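Local coordinates for protein VESB protease (Vibrio cholerae, PDB 4LK4) that probably cleaves peptide bonds within proteins as a secreted, trypsin-like serine endopeptidase of the S1 family, at residues A[51-56]-A[105-110]. The protein carries 1 engineered substitution. Sequence-based numbering, arbitrary orientation.
Sequences VLTAAH and AIVELA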
loop_
_atom_site.group_PDB
_atom_site.type_symbol
_atom_site.label_atom_id
_atom_site.label_comp_id
_atom_site.label_asym_id
_atom_site.label_seq_id
_atom_site.Cartn_x
_atom_site.Cartn_y
_atom_site.Cartn_z
ATOM N N VAL A 51 -4.861 -4.177 4.675
ATOM C CA VAL A 51 -5.535 -3.033 4.112
ATOM C C VAL A 51 -4.736 -2.500 2.923
ATOM O O VAL A 51 -3.509 -2.438 2.963
ATOM C CB VAL A 51 -5.596 -1.948 5.172
ATOM C CG1 VAL A 51 -6.015 -0.624 4.572
ATOM C CG2 VAL A 51 -6.532 -2.376 6.287
ATOM N N LEU A 52 -5.440 -2.114 1.871
ATOM C CA LEU A 52 -4.842 -1.586 0.649
ATOM C C LEU A 52 -5.031 -0.092 0.658
ATOM O O LEU A 52 -6.126 0.406 0.994
ATOM C CB LEU A 52 -5.567 -2.147 -0.562
ATOM C CG LEU A 52 -5.123 -1.645 -1.931
ATOM C CD1 LEU A 52 -3.644 -1.899 -2.172
ATOM C CD2 LEU A 52 -5.962 -2.281 -3.038
ATOM N N THR A 53 -3.977 0.634 0.321
ATOM C CA THR A 53 -4.014 2.087 0.371
ATOM C C THR A 53 -2.927 2.651 -0.523
ATOM O O THR A 53 -2.326 1.911 -1.282
ATOM C CB THR A 53 -3.873 2.582 1.822
ATOM O OG1 THR A 53 -4.240 3.963 1.876
ATOM C CG2 THR A 53 -2.473 2.468 2.305
ATOM N N ALA A 54 -2.677 3.947 -0.439
ATOM C CA ALA A 54 -1.731 4.639 -1.300
ATOM C C ALA A 54 -0.401 4.755 -0.562
ATOM O O ALA A 54 -0.393 4.929 0.648
ATOM C CB ALA A 54 -2.276 6.016 -1.641
ATOM N N ALA A 55 0.737 4.644 -1.245
ATOM C CA ALA A 55 2.025 4.755 -0.505
ATOM C C ALA A 55 2.284 6.148 0.030
ATOM O O ALA A 55 2.851 6.303 1.114
ATOM C CB ALA A 55 3.199 4.317 -1.351
ATOM N N HIS A 56 1.894 7.178 -0.702
ATOM C CA HIS A 56 2.258 8.510 -0.233
ATOM C C HIS A 56 1.542 8.948 1.059
ATOM O O HIS A 56 1.987 9.874 1.703
ATOM C CB HIS A 56 2.092 9.553 -1.324
ATOM C CG HIS A 56 0.708 10.057 -1.455
ATOM N ND1 HIS A 56 -0.182 9.538 -2.369
ATOM C CD2 HIS A 56 0.057 11.052 -0.805
ATOM C CE1 HIS A 56 -1.323 10.188 -2.276
ATOM N NE2 HIS A 56 -1.206 11.110 -1.335
ATOM N N ALA A 105 0.471 0.786 -1.303
ATOM C CA ALA A 105 0.966 0.283 -0.033
ATOM C C ALA A 105 0.005 -0.687 0.615
ATOM O O ALA A 105 -1.174 -0.615 0.396
ATOM C CB ALA A 105 1.229 1.450 0.922
ATOM N N ILE A 106 0.539 -1.559 1.460
ATOM C CA ILE A 106 -0.258 -2.477 2.268
ATOM C C ILE A 106 -0.038 -2.128 3.735
ATOM O O ILE A 106 1.092 -1.927 4.158
ATOM C CB ILE A 106 0.186 -3.951 2.074
ATOM C CG1 ILE A 106 -0.126 -4.421 0.655
ATOM C CG2 ILE A 106 -0.459 -4.875 3.101
ATOM C CD1 ILE A 106 -1.590 -4.322 0.289
ATOM N N VAL A 107 -1.125 -2.058 4.494
ATOM C CA VAL A 107 -1.017 -1.945 5.930
ATOM C C VAL A 107 -1.348 -3.312 6.505
ATOM O O VAL A 107 -2.429 -3.831 6.278
ATOM C CB VAL A 107 -1.960 -0.872 6.493
ATOM C CG1 VAL A 107 -1.736 -0.698 7.990
ATOM C CG2 VAL A 107 -1.740 0.449 5.763
ATOM N N GLU A 108 -0.375 -3.906 7.202
ATOM C CA GLU A 108 -0.559 -5.131 7.929
ATOM C C GLU A 108 -1.003 -4.718 9.320
ATOM O O GLU A 108 -0.376 -3.866 9.930
ATOM C CB GLU A 108 0.771 -5.840 7.980
ATOM C CG GLU A 108 0.754 -7.189 8.670
ATOM C CD GLU A 108 2.139 -7.750 8.886
ATOM O OE1 GLU A 108 2.774 -8.139 7.875
ATOM O OE2 GLU A 108 2.578 -7.805 10.071
ATOM N N LEU A 109 -2.091 -5.299 9.802
ATOM C CA LEU A 109 -2.734 -4.884 11.042
ATOM C C LEU A 109 -2.302 -5.747 12.201
ATOM O O LEU A 109 -1.965 -6.893 12.003
ATOM C CB LEU A 109 -4.232 -5.056 10.886
ATOM C CG LEU A 109 -4.857 -4.220 9.783
ATOM C CD1 LEU A 109 -6.372 -4.264 9.911
ATOM C CD2 LEU A 109 -4.379 -2.778 9.866
ATOM N N ALA A 110 -2.355 -5.224 13.417
ATOM C CA ALA A 110 -1.958 -6.004 14.611
ATOM C C ALA A 110 -2.891 -7.176 14.932
ATOM O O ALA A 110 -2.575 -8.018 15.758
ATOM C CB ALA A 110 -1.831 -5.099 15.832
#
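Val51 and Thr53 pair with Val107 and Ala105 in the N-terminal six-stranded beta-barrel of the trypsin-like fold, where strand 50-53 runs into the TAAH sequence that carries the catalytic histidine in S1 peptidases, here probably His56. Four backbone hydrogen bonds join the antiparallel strands. Val51 N reaches Val107 O at 2.9 Å, within the carbonyl plane, and Val107 N returns to Val51 O. Thr53 N binds Ala105 O at 3.1 Å, whereas Ala105 N meets Thr53 O from above its carbonyl plane, 44° out, where the chain bends away toward Ala55. On one face Val51 CB faces Val107 CB at 4.0 Å, and Val51 CG2, anti to the carbonyl carbon, touches Leu109 CD1 at 4.1 Å, the two side chains crossing at about a right angle. Thr53 CG2 touches Val107 CG2 (4.1 Å) while OG1, anti to the backbone N (chi1 -166°), hydrogen-bonds to Gly42 O. Past the strand, Ala105 CB touches Ala55 CA at 3.7 Å. On the other face Leu52 CD1 meets Ile106 CD1 at 4.0 Å. Asp103 OD2, just before strand 105-109, is hydrogen-bonded to His56 ND1, consistent with the trypsin triad. Strands 39-46 and 82-91 flank the pair, and strand 211-216 of the second sheet packs on Leu52 and Ala54.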